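Long-range contacts in phosphatidylethanolamine-binding protein (PDB 2GZQ), which probably binds phosphatidylethanolamine or related phospholipids in the malaria parasite Plasmodium vivax: residues 43-47 with 58-62; 74-80 with 143-149; 129-133 with 196-200. All coordinates share one frame; numbering follows the deposited sequence.

Interaction 1 (43-47 with 58-62); sequences FKSGK and AGTGS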
loop_
_atom_site.group_PDB
_atom_site.type_symbol
_atom_site.label_atom_id
_atom_site.label_comp_id
_atom_site.label_asym_id
_atom_site.label_seq_id
_atom_site.Cartn_x
_atom_site.Cartn_y
_atom_site.Cartn_z
ATOM N N PHE A 43 -0.285 -12.965 3.944
ATOM C CA PHE A 43 1.132 -13.137 4.246
ATOM C C PHE A 43 1.544 -14.589 4.146
ATOM O O PHE A 43 2.594 -14.922 3.581
ATOM C CB PHE A 43 1.458 -12.578 5.624
ATOM C CG PHE A 43 1.630 -11.092 5.622
ATOM C CD1 PHE A 43 2.827 -10.540 5.204
ATOM C CD2 PHE A 43 0.587 -10.254 5.994
ATOM C CE1 PHE A 43 3.004 -9.179 5.172
ATOM C CE2 PHE A 43 0.746 -8.873 5.969
ATOM C CZ PHE A 43 1.965 -8.334 5.549
ATOM N N LYS A 44 0.695 -15.448 4.682
ATOM C CA LYS A 44 0.898 -16.904 4.726
ATOM C C LYS A 44 -0.441 -17.476 5.168
ATOM O O LYS A 44 -1.327 -16.727 5.575
ATOM C CB LYS A 44 1.974 -17.295 5.740
ATOM C CG LYS A 44 1.687 -16.828 7.148
ATOM C CD LYS A 44 2.954 -16.865 7.993
ATOM C CE LYS A 44 3.652 -15.515 7.998
ATOM N NZ LYS A 44 5.106 -15.656 7.707
ATOM N N SER A 45 -0.600 -18.792 5.110
ATOM C CA SER A 45 -1.900 -19.370 5.407
ATOM C C SER A 45 -2.370 -18.902 6.775
ATOM O O SER A 45 -1.637 -19.023 7.754
ATOM C CB SER A 45 -1.833 -20.891 5.375
ATOM O OG SER A 45 -3.087 -21.453 5.725
ATOM N N GLY A 46 -3.584 -18.362 6.849
ATOM C CA GLY A 46 -4.151 -17.971 8.134
ATOM C C GLY A 46 -3.771 -16.560 8.564
ATOM O O GLY A 46 -4.121 -16.126 9.656
ATOM N N LYS A 47 -3.058 -15.828 7.722
ATOM C CA LYS A 47 -2.648 -14.475 8.100
ATOM C C LYS A 47 -2.954 -13.500 6.985
ATOM O O LYS A 47 -2.134 -13.233 6.102
ATOM C CB LYS A 47 -1.171 -14.476 8.462
ATOM C CG LYS A 47 -0.711 -13.230 9.160
ATOM C CD LYS A 47 0.772 -13.354 9.478
ATOM C CE LYS A 47 1.276 -12.187 10.253
ATOM N NZ LYS A 47 0.772 -12.199 11.658
ATOM N N ALA A 58 4.465 -10.496 14.260
ATOM C CA ALA A 58 5.195 -11.686 13.897
ATOM C C ALA A 58 4.697 -12.213 12.551
ATOM O O ALA A 58 3.494 -12.228 12.275
ATOM C CB ALA A 58 5.047 -12.750 14.973
ATOM N N GLY A 59 5.625 -12.636 11.697
ATOM C CA GLY A 59 5.289 -13.235 10.429
ATOM C C GLY A 59 5.038 -12.235 9.304
ATOM O O GLY A 59 4.509 -12.621 8.271
ATOM N N THR A 60 5.379 -10.952 9.497
ATOM C CA THR A 60 5.239 -9.914 8.469
ATOM C C THR A 60 6.564 -9.433 7.889
ATOM O O THR A 60 6.619 -8.418 7.202
ATOM C CB THR A 60 4.477 -8.711 9.020
ATOM O OG1 THR A 60 5.216 -8.112 10.083
ATOM C CG2 THR A 60 3.129 -9.137 9.494
ATOM N N GLY A 61 7.626 -10.168 8.156
ATOM C CA GLY A 61 8.955 -9.806 7.682
ATOM C C GLY A 61 9.193 -9.995 6.190
ATOM O O GLY A 61 10.145 -9.427 5.646
ATOM N N SER A 62 8.341 -10.778 5.526
ATOM C CA SER A 62 8.449 -10.964 4.082
ATOM C C SER A 62 7.238 -10.483 3.316
ATOM O O SER A 62 6.145 -10.367 3.867
ATOM C CB SER A 62 8.687 -12.418 3.720
ATOM O OG SER A 62 9.840 -12.923 4.371
#
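Lys47 swings CG away from its own N and over beside the carbonyl carbon; the side chain then stays extended as far as CE and bends only at the last torsion (chi4 72°), which turns NZ onto the carbonyl of Ala58. Phe43 instead has its CG anti to its own carbonyl carbon, beside the backbone N, and the ring turns one face to the Thr60 methyl. Both residues belong to a beta hairpin joining strands 39-42 and 47-49, Phe43 just before its turn and Lys47 ending it: a type II turn runs from Lys44 to Lys47, closed by Lys47 N to Lys44 O, and Phe43 N bonds to Lys47 O at its base. Against this hairpin end rests the irregular loop 58-62. Thr60 CG2 sits over the centre of the Phe43 ring, 4.2 Å from its centroid and 9° off the normal, which meets the geometry of a CH-pi contact. Ser62 O approaches the same ring at its edge, in plane, 3.6 Å from Phe43 CD1. The Thr60 methyl also meets the aliphatic part of Lys47, CG2 to CE 3.6 Å, with the two side chains crossing at about a right angle; the Thr60 hydroxyl OG1 bonds to Leu57 O. Lys44 reaches over the backbone of Gly59, its NZ 3.1 Å from Gly59 O. Pro64 and Tyr126 add further cover to Phe43, and Tyr126 OH bonds to Thr60 O. The ammonium of Lys47 bonds to Asp56 O as well, and its link across the contact, NZ to Ala58 O at 2.8 Å, runs almost straight out from the carbonyl, with a C=O...N angle of 179°.

Interaction 2 (74-80 with 143-149); sequences PEDYCYI and ILSLVKE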
loop_
_atom_site.group_PDB
_atom_site.type_symbol
_atom_site.label_atom_id
_atom_site.label_comp_id
_atom_site.label_asym_id
_atom_site.label_seq_id
_atom_site.Cartn_x
_atom_site.Cartn_y
_atom_site.Cartn_z
ATOM N N PRO A 74 -7.509 -2.503 -16.836
ATOM C CA PRO A 74 -7.870 -2.254 -18.220
ATOM C C PRO A 74 -6.696 -2.437 -19.172
ATOM O O PRO A 74 -5.530 -2.325 -18.776
ATOM C CB PRO A 74 -8.322 -0.797 -18.192
ATOM C CG PRO A 74 -8.769 -0.566 -16.784
ATOM C CD PRO A 74 -7.810 -1.356 -15.959
ATOM N N GLU A 75 -7.009 -2.721 -20.416
ATOM C CA GLU A 75 -6.006 -2.837 -21.454
ATOM C C GLU A 75 -5.118 -1.602 -21.491
ATOM O O GLU A 75 -5.608 -0.473 -21.417
ATOM C CB GLU A 75 -6.703 -2.977 -22.800
ATOM C CG GLU A 75 -5.764 -3.235 -23.975
ATOM C CD GLU A 75 -6.472 -3.209 -25.326
ATOM O OE1 GLU A 75 -5.774 -3.271 -26.359
ATOM O OE2 GLU A 75 -7.721 -3.128 -25.354
ATOM N N ASP A 76 -3.818 -1.843 -21.582
ATOM C CA ASP A 76 -2.783 -0.810 -21.597
ATOM C C ASP A 76 -2.595 -0.044 -20.303
ATOM O O ASP A 76 -1.847 0.942 -20.253
ATOM C CB ASP A 76 -2.949 0.123 -22.789
ATOM C CG ASP A 76 -2.862 -0.604 -24.114
ATOM O OD1 ASP A 76 -2.015 -1.515 -24.266
ATOM O OD2 ASP A 76 -3.654 -0.262 -25.001
ATOM N N TYR A 77 -3.236 -0.532 -19.246
ATOM C CA TYR A 77 -2.988 -0.079 -17.888
ATOM C C TYR A 77 -2.451 -1.224 -17.051
ATOM O O TYR A 77 -2.602 -2.398 -17.387
ATOM C CB TYR A 77 -4.275 0.507 -17.256
ATOM C CG TYR A 77 -4.585 1.879 -17.795
ATOM C CD1 TYR A 77 -4.171 3.007 -17.107
ATOM C CD2 TYR A 77 -5.197 2.037 -19.028
ATOM C CE1 TYR A 77 -4.404 4.255 -17.595
ATOM C CE2 TYR A 77 -5.438 3.302 -19.537
ATOM C CZ TYR A 77 -5.027 4.408 -18.815
ATOM O OH TYR A 77 -5.257 5.658 -19.364
ATOM N N CYS A 78 -1.833 -0.860 -15.941
ATOM C CA CYS A 78 -1.434 -1.868 -14.983
ATOM C C CYS A 78 -1.690 -1.341 -13.576
ATOM O O CYS A 78 -1.986 -0.157 -13.372
ATOM C CB CYS A 78 0.019 -2.278 -15.198
ATOM S SG CYS A 78 1.136 -0.902 -15.121
ATOM N N TYR A 79 -1.637 -2.236 -12.607
ATOM C CA TYR A 79 -1.701 -1.804 -11.225
ATOM C C TYR A 79 -0.340 -1.408 -10.704
ATOM O O TYR A 79 0.687 -1.997 -11.034
ATOM C CB TYR A 79 -2.262 -2.898 -10.312
ATOM C CG TYR A 79 -3.702 -3.319 -10.586
ATOM C CD1 TYR A 79 -4.031 -4.644 -10.675
ATOM C CD2 TYR A 79 -4.706 -2.387 -10.746
ATOM C CE1 TYR A 79 -5.333 -5.052 -10.914
ATOM C CE2 TYR A 79 -6.015 -2.782 -10.996
ATOM C CZ TYR A 79 -6.321 -4.117 -11.062
ATOM O OH TYR A 79 -7.637 -4.450 -11.319
ATOM N N ILE A 80 -0.397 -0.431 -9.822
ATOM C CA ILE A 80 0.711 -0.073 -8.939
ATOM C C ILE A 80 0.199 -0.170 -7.508
ATOM O O ILE A 80 -0.896 0.312 -7.191
ATOM C CB ILE A 80 1.297 1.332 -9.291
ATOM C CG1 ILE A 80 2.470 1.660 -8.382
ATOM C CG2 ILE A 80 0.219 2.396 -9.307
ATOM C CD1 ILE A 80 3.272 2.883 -8.841
ATOM N N ILE A 143 -2.640 0.348 -0.963
ATOM C CA ILE A 143 -3.364 1.184 -1.902
ATOM C C ILE A 143 -3.045 0.714 -3.326
ATOM O O ILE A 143 -1.874 0.633 -3.722
ATOM C CB ILE A 143 -2.945 2.655 -1.775
ATOM C CG1 ILE A 143 -3.126 3.176 -0.344
ATOM C CG2 ILE A 143 -3.719 3.506 -2.773
ATOM C CD1 ILE A 143 -2.380 4.444 -0.043
ATOM N N LEU A 144 -4.089 0.410 -4.068
ATOM C CA LEU A 144 -3.997 -0.086 -5.422
ATOM C C LEU A 144 -4.494 0.951 -6.400
ATOM O O LEU A 144 -5.614 1.473 -6.221
ATOM C CB LEU A 144 -4.866 -1.346 -5.568
ATOM C CG LEU A 144 -4.689 -2.149 -6.836
ATOM C CD1 LEU A 144 -3.339 -2.853 -6.849
ATOM C CD2 LEU A 144 -5.862 -3.144 -7.017
ATOM N N SER A 145 -3.664 1.290 -7.395
ATOM C CA SER A 145 -3.989 2.328 -8.363
ATOM C C SER A 145 -3.687 1.827 -9.768
ATOM O O SER A 145 -2.964 0.858 -9.959
ATOM C CB SER A 145 -3.173 3.602 -8.085
ATOM O OG SER A 145 -3.381 4.071 -6.783
ATOM N N LEU A 146 -4.235 2.505 -10.760
ATOM C CA LEU A 146 -3.936 2.279 -12.169
ATOM C C LEU A 146 -2.919 3.289 -12.671
ATOM O O LEU A 146 -3.024 4.492 -12.406
ATOM C CB LEU A 146 -5.200 2.472 -13.017
ATOM C CG LEU A 146 -6.242 1.356 -12.843
ATOM C CD1 LEU A 146 -7.439 1.756 -13.704
ATOM C CD2 LEU A 146 -5.722 -0.007 -13.211
ATOM N N VAL A 147 -1.964 2.783 -13.421
ATOM C CA VAL A 147 -0.975 3.558 -14.131
ATOM C C VAL A 147 -0.927 3.076 -15.576
ATOM O O VAL A 147 -1.088 1.892 -15.855
ATOM C CB VAL A 147 0.421 3.456 -13.422
ATOM C CG1 VAL A 147 0.928 2.038 -13.367
ATOM C CG2 VAL A 147 1.454 4.334 -14.081
ATOM N N LYS A 148 -0.724 3.994 -16.504
ATOM C CA LYS A 148 -0.501 3.604 -17.895
ATOM C C LYS A 148 0.693 2.682 -17.983
ATOM O O LYS A 148 1.704 2.912 -17.352
ATOM C CB LYS A 148 -0.242 4.819 -18.778
ATOM C CG LYS A 148 -1.434 5.668 -19.004
ATOM C CD LYS A 148 -1.122 6.752 -20.038
ATOM C CE LYS A 148 -2.323 7.603 -20.346
ATOM N NZ LYS A 148 -1.941 8.737 -21.224
ATOM N N GLU A 149 0.595 1.653 -18.816
ATOM C CA GLU A 149 1.710 0.730 -19.017
ATOM C C GLU A 149 2.987 1.504 -19.350
ATOM O O GLU A 149 4.067 1.212 -18.832
ATOM C CB GLU A 149 1.402 -0.286 -20.114
ATOM C CG GLU A 149 2.613 -1.099 -20.550
ATOM C CD GLU A 149 2.914 -2.252 -19.611
ATOM O OE1 GLU A 149 1.998 -2.662 -18.868
ATOM O OE2 GLU A 149 4.065 -2.753 -19.631
HETATM O O HOH W 1 -1.221 2.781 -5.553
#
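Leu144 lies across the Tyr79 ring: its CD2 stands over the ring centre, 4.0 Å from the centroid and 10° off the normal, a CH-pi contact, while Leu144 CD1 reaches Tyr79 CB at 3.6 Å. Setting CG of Leu144 anti to the backbone N (chi1 -169°) brings CD2 over the ring and CD1 to the CB end of Tyr79. Ser145 O comes to the same ring at its edge, in plane. Leu146 runs alongside Tyr79, pointing the same way, and its CD2 is 3.6 Å from Tyr79 CE2; the two Leu146 methyls also meet the Pro74 ring. On the reverse face of the sheet Cys78 pairs with Val147, where SG meets CG1 in one of two conformers of Cys78, a contact that is therefore tentative, and Ile80 CG2 touches Ser145 CB. Where the side chains of the last bridged pair diverge, Tyr77 and Lys148 nevertheless lie side by side, with Lys148 CG 3.6 Å from Tyr77 CE1.

The backbones form an antiparallel pair. Cys78 with Val147 and Ile80 with Ser145 are hydrogen-bonded pairs, each making two N-H...O bonds of 2.9 Å between backbone N and O. Beyond them Glu149 N bonds to Asp76 O, the donor lying above the carbonyl plane. A water donates to Ile80 O and Ile143 O and also pairs with Ser145 OG, so it bridges the two backbone carbonyls and the Ser145 hydroxyl.

Strand 138-148 is flanked by 77-85 and 188-198, and 77-85 in turn by 99-107. Helix 178-184 covers Ile143 and Ser145, whereas the Tyr79 face looks to the other sheet: its ring meets Phe69 of strand 66-69 with planes about 50° apart, and Tyr79 OH bonds to Glu71 O.

Interaction 3 (129-133 with 196-200); sequences PSIKK and QMRRK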
loop_
_atom_site.group_PDB
_atom_site.type_symbol
_atom_site.label_atom_id
_atom_site.label_comp_id
_atom_site.label_asym_id
_atom_site.label_seq_id
_atom_site.Cartn_x
_atom_site.Cartn_y
_atom_site.Cartn_z
ATOM N N PRO A 129 6.757 -4.087 8.570
ATOM C CA PRO A 129 6.356 -3.062 9.528
ATOM C C PRO A 129 7.381 -2.728 10.551
ATOM O O PRO A 129 8.062 -3.594 11.088
ATOM C CB PRO A 129 5.089 -3.631 10.158
ATOM C CG PRO A 129 4.506 -4.473 9.084
ATOM C CD PRO A 129 5.690 -5.080 8.374
ATOM N N SER A 130 7.442 -1.443 10.835
ATOM C CA SER A 130 8.431 -0.886 11.723
ATOM C C SER A 130 7.710 -0.315 12.926
ATOM O O SER A 130 7.332 0.861 12.929
ATOM C CB SER A 130 9.191 0.209 10.992
ATOM O OG SER A 130 10.165 0.805 11.830
ATOM N N ILE A 131 7.479 -1.154 13.930
ATOM C CA ILE A 131 6.610 -0.753 15.026
ATOM C C ILE A 131 7.268 -1.018 16.376
ATOM O O ILE A 131 7.498 -2.167 16.748
ATOM C CB ILE A 131 5.244 -1.501 14.965
ATOM C CG1 ILE A 131 4.543 -1.232 13.635
ATOM C CG2 ILE A 131 4.366 -1.082 16.155
ATOM C CD1 ILE A 131 3.261 -2.007 13.452
ATOM N N LYS A 132 7.552 0.042 17.121
ATOM C CA LYS A 132 8.049 -0.084 18.487
ATOM C C LYS A 132 6.915 -0.339 19.459
ATOM O O LYS A 132 5.782 0.099 19.257
ATOM C CB LYS A 132 8.808 1.172 18.918
ATOM C CG LYS A 132 10.029 1.499 18.082
ATOM C CD LYS A 132 10.872 0.262 17.794
ATOM C CE LYS A 132 11.070 0.056 16.297
ATOM N NZ LYS A 132 11.488 -1.337 15.961
ATOM N N LYS A 133 7.217 -1.020 20.546
ATOM C CA LYS A 133 6.284 -1.117 21.660
ATOM C C LYS A 133 5.820 0.248 22.159
ATOM O O LYS A 133 6.613 1.173 22.312
ATOM C CB LYS A 133 6.924 -1.905 22.806
ATOM C CG LYS A 133 5.958 -2.819 23.537
ATOM C CD LYS A 133 4.945 -2.021 24.347
ATOM C CE LYS A 133 5.574 -1.412 25.594
ATOM N NZ LYS A 133 4.931 -0.123 25.995
ATOM N N GLN A 196 -4.807 -3.554 11.352
ATOM C CA GLN A 196 -4.232 -2.862 12.492
ATOM C C GLN A 196 -3.143 -3.722 13.121
ATOM O O GLN A 196 -3.342 -4.916 13.343
ATOM C CB GLN A 196 -5.321 -2.588 13.515
ATOM C CG GLN A 196 -6.449 -1.640 13.097
ATOM C CD GLN A 196 -7.540 -1.588 14.164
ATOM O OE1 GLN A 196 -7.463 -0.793 15.084
ATOM N NE2 GLN A 196 -8.552 -2.444 14.042
HETATM N N MSE A 197 -1.990 -3.136 13.408
HETATM C CA MSE A 197 -0.878 -3.883 13.986
HETATM C C MSE A 197 -0.308 -3.113 15.155
HETATM O O MSE A 197 -0.190 -1.893 15.105
HETATM C CB MSE A 197 0.241 -4.078 12.970
HETATM C CG MSE A 197 -0.040 -5.101 11.902
HETATM SE SE MSE A 197 1.487 -5.360 10.709
HETATM C CE MSE A 197 2.396 -6.688 11.671
ATOM N N ARG A 198 0.056 -3.831 16.216
ATOM C CA ARG A 198 0.815 -3.251 17.311
ATOM C C ARG A 198 1.902 -4.225 17.736
ATOM O O ARG A 198 1.844 -5.400 17.371
ATOM C CB ARG A 198 -0.100 -2.899 18.490
ATOM C CG ARG A 198 -0.873 -4.076 19.072
ATOM C CD ARG A 198 -1.747 -3.661 20.279
ATOM N NE ARG A 198 -0.989 -3.162 21.420
ATOM C CZ ARG A 198 -0.544 -3.930 22.411
ATOM N NH1 ARG A 198 -0.760 -5.241 22.385
ATOM N NH2 ARG A 198 0.124 -3.395 23.415
ATOM N N ARG A 199 2.919 -3.722 18.418
ATOM C CA ARG A 199 3.884 -4.620 19.020
ATOM C C ARG A 199 3.466 -5.017 20.427
ATOM O O ARG A 199 3.245 -4.173 21.298
ATOM C CB ARG A 199 5.296 -4.051 18.982
ATOM C CG ARG A 199 6.344 -5.061 19.477
ATOM C CD ARG A 199 7.737 -4.509 19.408
ATOM N NE ARG A 199 8.197 -4.342 18.038
ATOM C CZ ARG A 199 8.883 -5.251 17.353
ATOM N NH1 ARG A 199 9.182 -6.418 17.903
ATOM N NH2 ARG A 199 9.261 -4.996 16.110
ATOM N N LYS A 200 3.358 -6.324 20.638
ATOM C CA LYS A 200 3.180 -6.880 21.969
ATOM C C LYS A 200 4.455 -6.715 22.798
ATOM O O LYS A 200 4.523 -5.864 23.687
ATOM C CB LYS A 200 2.811 -8.360 21.865
ATOM C CG LYS A 200 1.767 -8.653 20.806
ATOM C CD LYS A 200 1.372 -10.122 20.788
ATOM C CE LYS A 200 0.188 -10.394 21.706
ATOM N NZ LYS A 200 -0.984 -9.523 21.408
HETATM O O HOH W 2 8.722 -3.661 13.618
HETATM O O HOH W 3 2.497 -0.497 19.061
#
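Pro129 meets Met197, present as selenomethionine, where the loop between strands 121-124 and 138-148 runs past the C-terminal end of strand 188-198, at one end of the larger sheet of this phosphatidylethanolamine-binding protein. In one of two conformers of Met197, SE touches Pro129 CG at 3.5 Å, the two side chains crossing at about a right angle; resting on one conformer, this contact is tentative. Thr60 touches both residues. Pro129 O accepts a hydrogen bond from a water that takes one in turn from Ile131 N, and this water also receives a weak bond from Arg199 NH2. Two residues along, Ile131 points its side chain across the strand end: CD1 packs on Met197 CB at 3.7 Å. With CG1 anti to its carbonyl carbon (chi1 -58°), the longer branch reaches Met197 while CG2 lies beside the backbone N of Arg199. His138 of strand 138-148 borders Ile131 as well. Ile131 O accepts a weak bond from Arg199 NH2 and a nearly straight one from Arg199 NE, 2.6 Å long with an N-H...O angle of 174°, the oxygen lying only 4° out of the guanidinium plane. At Lys132 the contact becomes looser. Its NZ stands 4.3 Å from Arg199 NH2, two like charges that would be expected to disfavour each other, though both residues are exposed. Lys132 O and Arg199 N share a second water through weak bonds of 3.3 Å each, and Lys132 O also bonds to Thr135 OG1. Lys133 lays its CG 3.4 Å from Lys200 O.

Overall arrangement
Along the chain interaction 1 closes before the others open, whereas interactions 2 and 3 alternate: 74-80, 129-133, 143-149, then 196-200. Interactions 1 and 3 are neighbours, their centres 14 Å apart, and touch through Thr60 OG1 and Pro129 CD at 3.5 Å; together they join the hairpin of the four-stranded sheet to the loops and the chain end beside the six-stranded one. Interaction 2 lies on the opposite side of the chain's centre from interaction 3, about 31 Å from it and 26 Å from interaction 1, measured between centres. Strands 138-148 and 188-198, adjacent in the larger sheet, connect interactions 2 and 3, so both contacts reach the same sheet.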